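Local coordinates for mandelate racemase / muconate lactonizing enzyme family protein (PDB 4DXK) that is of unknown exact function but belongs to the mandelate racemase subgroup of the enolase superfamily and probably acts as a metal-dependent lyase or racemase, at residues L59-L64 / A86-L91; A266-G271 / I292-G297. All coordinates share one frame; numbering follows the deposited sequence.

Contact 1: L59-L64 / A86-L91; sequences LQIDLL and AFDIAL
Ile61 and Leu64 on the first turn of helix 61-68 pack against Phe87, Asp88 and Leu91 of helix 79-99. This is helix-to-helix packing inside the N-terminal domain, the capping domain of the enolase superfamily. Every touching residue is buried.

Most of the contact is apolar. The Ile61 and Leu91 side chains run alongside each other in opposite senses, with Ile61 CG1 4.1 Å from Leu91 CB. The CD1 methyl of Ile61 reaches on to the backbone, 3.9 Å from Leu91 O. Leu64 crosses Leu91 at about a right angle, and their CD1 methyls meet at 3.7 Å. Leu64 CB also sits at the edge of the Phe87 ring, near its plane. One face of that ring is met by Leu91 CG within the same helix. Val53 of helix 38-53 touches both Leu64 and Phe87.

The polar part centres on Asp88. Its CG, anti to the backbone N (chi1 -178°), is carried toward helix 61-68, and Asp88 OD1 lies 3.6 Å from Ile61 CG2. OD1 is also hydrogen-bonded to Ser299 OG. A water donates to Asp88 OD1 at 2.7 Å and, weakly, to Ile61 O at 3.4 Å.

Contact 2: A266-G271 / I292-G297; sequences ASETLG and ISWCGG. With NA (sodium ion), chain C.
Glu268 runs alongside Trp294 in the same sense. CB of Glu268 starts 4.0 Å from Trp294 CZ3. With chi1 at 68°, Glu268 CG falls between the backbone N and the carbonyl carbon and comes 3.8 Å from Trp294 CZ3. From CG the chain runs out straight to CD, which stays close to the same ring carbon. The carboxylate plane is turned 64° from the indole plane. At the tip the two oxygens part in role. OE1 binds the sodium ion at 2.3 Å. OE2 accepts a hydrogen bond of 2.6 Å from a water that also binds the sodium, and is hydrogen-bonded to Tyr71 OH of a neighbouring subunit. OE2 also lies 3.7 Å from Trp294 CZ3.

Both segments are loops that follow parallel strands of the alpha/beta barrel, on the rim that carries the metal site. Glu216 and Glu242 complete the carboxylate set around the sodium. Relatives in this superfamily usually hold magnesium there.

The backbone of Glu268 touches the ring too. Its O sits in the ring plane at the edge, 3.3 Å from Trp294 CE3. Trp294 NE1 is hydrogen-bonded to Phe35 O. Glu268 lies in a type I beta turn from Ser267 to Leu270. Ser267 OG accepts from Thr269 N at 3.0 Å, forming an ST turn. Further along, Leu270 O meets Cys295 CB at 3.7 Å. Trp294 O is buried here with no hydrogen-bond partner.

How the contacts relate
Contact 1 comes first along the chain. It closes the loop between 59-64 and 86-91, which holds the second half of helix 61-68 and the start of helix 79-99. Contact 2 opens much later. It closes the loop between 266-271 and 292-297, spanning helix 272-281 and strand 287-290 of the barrel. The two loops are in series and neither nest nor cross. The contact centres are about 16 Å apart, yet the segments 86-91 and 292-297 touch. Asp88 OD2 lies 3.4 Å from Gly297 CA, and Ile89 CD1 packs on Ile292 CD1. Asp62 adds a salt bridge to Lys303 on helix 297-310. These links, not contacts 1 and 2 themselves, join the N-terminal domain to the barrel.

Contact 1: L59-L64 / A86-L91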
loop_
_atom_site.group_PDB
_atom_site.type_symbol
_atom_site.label_atom_id
_atom_site.label_comp_id
_atom_site.label_asym_id
_atom_site.label_seq_id
_atom_site.Cartn_x
_atom_site.Cartn_y
_atom_site.Cartn_z
ATOM N N LEU A 59 6.936 1.637 -44.765
ATOM C CA LEU A 59 5.617 1.206 -44.301
ATOM C C LEU A 59 5.666 0.358 -43.028
ATOM O O LEU A 59 4.626 0.127 -42.404
ATOM C CB LEU A 59 4.863 0.443 -45.397
ATOM C CG LEU A 59 4.527 1.204 -46.677
ATOM C CD1 LEU A 59 3.706 0.326 -47.622
ATOM C CD2 LEU A 59 3.794 2.486 -46.353
ATOM N N GLN A 60 6.845 -0.136 -42.650
ATOM C CA GLN A 60 6.977 -0.882 -41.392
ATOM C C GLN A 60 7.128 0.106 -40.245
ATOM O O GLN A 60 8.199 0.229 -39.647
ATOM C CB GLN A 60 8.170 -1.831 -41.459
ATOM C CG GLN A 60 8.040 -2.903 -42.543
ATOM C CD GLN A 60 9.237 -3.811 -42.590
ATOM O OE1 GLN A 60 10.310 -3.411 -43.035
ATOM N NE2 GLN A 60 9.080 -5.034 -42.104
ATOM N N ILE A 61 6.062 0.850 -39.965
ATOM C CA ILE A 61 6.148 2.008 -39.076
ATOM C C ILE A 61 6.470 1.625 -37.635
ATOM O O ILE A 61 7.388 2.174 -37.025
ATOM C CB ILE A 61 4.878 2.886 -39.147
ATOM C CG1 ILE A 61 4.678 3.405 -40.575
ATOM C CG2 ILE A 61 4.964 4.052 -38.160
ATOM C CD1 ILE A 61 3.510 4.380 -40.723
ATOM N N ASP A 62 5.723 0.672 -37.090
ATOM C CA ASP A 62 5.972 0.222 -35.724
ATOM C C ASP A 62 7.384 -0.334 -35.578
ATOM O O ASP A 62 8.053 -0.097 -34.565
ATOM C CB ASP A 62 4.945 -0.831 -35.306
ATOM C CG ASP A 62 3.611 -0.219 -34.944
ATOM O OD1 ASP A 62 3.585 0.818 -34.242
ATOM O OD2 ASP A 62 2.574 -0.769 -35.362
ATOM N N LEU A 63 7.854 -1.055 -36.590
ATOM C CA LEU A 63 9.196 -1.624 -36.543
ATOM C C LEU A 63 10.275 -0.535 -36.574
ATOM O O LEU A 63 11.240 -0.577 -35.804
ATOM C CB LEU A 63 9.407 -2.599 -37.702
ATOM C CG LEU A 63 10.778 -3.271 -37.766
ATOM C CD1 LEU A 63 11.018 -4.125 -36.527
ATOM C CD2 LEU A 63 10.916 -4.090 -39.042
ATOM N N LEU A 64 10.117 0.447 -37.454
ATOM C CA LEU A 64 11.077 1.545 -37.532
ATOM C C LEU A 64 11.099 2.352 -36.237
ATOM O O LEU A 64 12.173 2.774 -35.799
ATOM C CB LEU A 64 10.796 2.442 -38.742
ATOM C CG LEU A 64 11.307 1.870 -40.069
ATOM C CD1 LEU A 64 10.671 2.565 -41.275
ATOM C CD2 LEU A 64 12.834 1.967 -40.147
ATOM N N ALA A 86 9.906 13.409 -35.424
ATOM C CA ALA A 86 9.731 14.070 -36.716
ATOM C C ALA A 86 9.758 13.037 -37.834
ATOM O O ALA A 86 8.930 13.073 -38.749
ATOM C CB ALA A 86 10.812 15.098 -36.923
ATOM N N PHE A 87 10.704 12.104 -37.750
ATOM C CA PHE A 87 10.800 11.017 -38.721
ATOM C C PHE A 87 9.518 10.179 -38.763
ATOM O O PHE A 87 9.005 9.872 -39.839
ATOM C CB PHE A 87 12.039 10.158 -38.416
ATOM C CG PHE A 87 12.198 8.962 -39.308
ATOM C CD1 PHE A 87 12.629 9.110 -40.617
ATOM C CD2 PHE A 87 11.917 7.690 -38.833
ATOM C CE1 PHE A 87 12.770 8.007 -41.436
ATOM C CE2 PHE A 87 12.062 6.581 -39.655
ATOM C CZ PHE A 87 12.489 6.743 -40.947
ATOM N N ASP A 88 8.983 9.838 -37.593
ATOM C CA ASP A 88 7.759 9.047 -37.511
ATOM C C ASP A 88 6.577 9.752 -38.182
ATOM O O ASP A 88 5.793 9.126 -38.902
ATOM C CB ASP A 88 7.445 8.732 -36.049
ATOM C CG ASP A 88 6.211 7.868 -35.893
ATOM O OD1 ASP A 88 6.317 6.647 -36.128
ATOM O OD2 ASP A 88 5.145 8.424 -35.536
ATOM N N ILE A 89 6.442 11.053 -37.958
ATOM C CA ILE A 89 5.373 11.821 -38.588
ATOM C C ILE A 89 5.483 11.704 -40.119
ATOM O O ILE A 89 4.490 11.493 -40.824
ATOM C CB ILE A 89 5.369 13.299 -38.112
ATOM C CG1 ILE A 89 5.046 13.370 -36.616
ATOM C CG2 ILE A 89 4.362 14.118 -38.914
ATOM C CD1 ILE A 89 5.380 14.709 -35.975
ATOM N N ALA A 90 6.706 11.821 -40.633
ATOM C CA ALA A 90 6.933 11.700 -42.071
ATOM C C ALA A 90 6.520 10.319 -42.589
ATOM O O ALA A 90 5.981 10.205 -43.693
ATOM C CB ALA A 90 8.385 11.976 -42.397
ATOM N N LEU A 91 6.750 9.270 -41.800
ATOM C CA LEU A 91 6.311 7.936 -42.214
ATOM C C LEU A 91 4.796 7.840 -42.320
ATOM O O LEU A 91 4.270 7.232 -43.247
ATOM C CB LEU A 91 6.821 6.840 -41.276
ATOM C CG LEU A 91 8.334 6.675 -41.164
ATOM C CD1 LEU A 91 8.637 5.505 -40.240
ATOM C CD2 LEU A 91 8.982 6.491 -42.534
HETATM O O HOH W 1 8.567 5.340 -36.769
#

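Contact 2: A266-G271 / I292-G297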
loop_
_atom_site.group_PDB
_atom_site.type_symbol
_atom_site.label_atom_id
_atom_site.label_comp_id
_atom_site.label_asym_id
_atom_site.label_seq_id
_atom_site.Cartn_x
_atom_site.Cartn_y
_atom_site.Cartn_z
ATOM N N ALA A 266 -0.748 16.940 -17.806
ATOM C CA ALA A 266 0.631 16.463 -17.855
ATOM C C ALA A 266 0.743 15.417 -18.956
ATOM O O ALA A 266 -0.166 14.589 -19.085
ATOM C CB ALA A 266 1.021 15.840 -16.516
ATOM N N SER A 267 1.804 15.437 -19.769
ATOM C CA SER A 267 2.732 16.558 -19.929
ATOM C C SER A 267 3.364 16.482 -21.313
ATOM O O SER A 267 3.894 15.434 -21.700
ATOM C CB SER A 267 3.863 16.537 -18.904
ATOM O OG SER A 267 4.784 17.591 -19.176
ATOM N N GLU A 268 3.368 17.607 -22.022
ATOM C CA GLU A 268 4.092 17.736 -23.283
ATOM C C GLU A 268 5.583 17.421 -23.123
ATOM O O GLU A 268 6.266 17.120 -24.103
ATOM C CB GLU A 268 3.916 19.155 -23.833
ATOM C CG GLU A 268 4.610 20.224 -22.981
ATOM C CD GLU A 268 4.232 21.652 -23.330
ATOM O OE1 GLU A 268 3.039 21.912 -23.563
ATOM O OE2 GLU A 268 5.134 22.523 -23.360
ATOM N N THR A 269 6.093 17.504 -21.897
ATOM C CA THR A 269 7.524 17.265 -21.665
ATOM C C THR A 269 7.905 15.795 -21.511
ATOM O O THR A 269 9.094 15.485 -21.465
ATOM C CB THR A 269 8.074 18.041 -20.434
ATOM O OG1 THR A 269 7.570 17.469 -19.217
ATOM C CG2 THR A 269 7.697 19.513 -20.500
ATOM N N LEU A 270 6.916 14.901 -21.430
ATOM C CA LEU A 270 7.155 13.475 -21.229
ATOM C C LEU A 270 7.220 12.737 -22.555
ATOM O O LEU A 270 6.462 13.045 -23.486
ATOM C CB LEU A 270 6.040 12.856 -20.373
ATOM C CG LEU A 270 6.031 13.272 -18.902
ATOM C CD1 LEU A 270 4.767 12.764 -18.224
ATOM C CD2 LEU A 270 7.270 12.773 -18.160
ATOM N N GLY A 271 8.092 11.738 -22.638
ATOM C CA GLY A 271 8.240 10.963 -23.857
ATOM C C GLY A 271 8.056 9.465 -23.694
ATOM O O GLY A 271 8.517 8.875 -22.713
ATOM N N ILE A 292 3.331 15.357 -30.135
ATOM C CA ILE A 292 3.688 14.253 -31.008
ATOM C C ILE A 292 5.128 14.326 -31.500
ATOM O O ILE A 292 5.724 13.299 -31.812
ATOM C CB ILE A 292 2.737 14.155 -32.217
ATOM C CG1 ILE A 292 2.785 15.424 -33.055
ATOM C CG2 ILE A 292 1.310 13.853 -31.767
ATOM C CD1 ILE A 292 1.984 15.298 -34.323
ATOM N N SER A 293 5.680 15.533 -31.571
ATOM C CA SER A 293 7.055 15.728 -32.035
ATOM C C SER A 293 8.098 15.630 -30.925
ATOM O O SER A 293 9.301 15.737 -31.199
ATOM C CB SER A 293 7.210 17.061 -32.780
ATOM O OG SER A 293 7.237 18.174 -31.907
ATOM N N TRP A 294 7.633 15.448 -29.684
ATOM C CA TRP A 294 8.500 15.359 -28.510
ATOM C C TRP A 294 8.361 14.016 -27.790
ATOM O O TRP A 294 9.138 13.750 -26.877
ATOM C CB TRP A 294 8.184 16.480 -27.506
ATOM C CG TRP A 294 8.433 17.873 -28.007
ATOM C CD1 TRP A 294 9.153 18.232 -29.113
ATOM C CD2 TRP A 294 7.928 19.097 -27.442
ATOM N NE1 TRP A 294 9.141 19.598 -29.257
ATOM C CE2 TRP A 294 8.402 20.154 -28.245
ATOM C CE3 TRP A 294 7.154 19.404 -26.315
ATOM C CZ2 TRP A 294 8.113 21.492 -27.970
ATOM C CZ3 TRP A 294 6.859 20.732 -26.048
ATOM C CH2 TRP A 294 7.344 21.759 -26.866
ATOM N N CYS A 295 7.377 13.188 -28.169
ATOM C CA CYS A 295 7.014 12.022 -27.355
ATOM C C CYS A 295 7.261 10.686 -28.020
ATOM O O CYS A 295 6.977 9.652 -27.414
ATOM C CB CYS A 295 5.537 12.092 -26.935
ATOM S SG CYS A 295 4.367 11.707 -28.255
ATOM N N GLY A 296 7.736 10.701 -29.264
ATOM C CA GLY A 296 7.897 9.472 -30.030
ATOM C C GLY A 296 7.004 9.374 -31.261
ATOM O O GLY A 296 6.806 8.284 -31.808
ATOM N N GLY A 297 6.430 10.490 -31.683
ATOM C CA GLY A 297 5.692 10.535 -32.935
ATOM C C GLY A 297 4.230 10.186 -32.782
ATOM O O GLY A 297 3.727 9.957 -31.674
HETATM NA NA NA C . 2.358 23.698 -22.215
HETATM O O HOH W 2 4.208 24.906 -23.034
HETATM O O HOH W 3 3.680 23.149 -20.382
#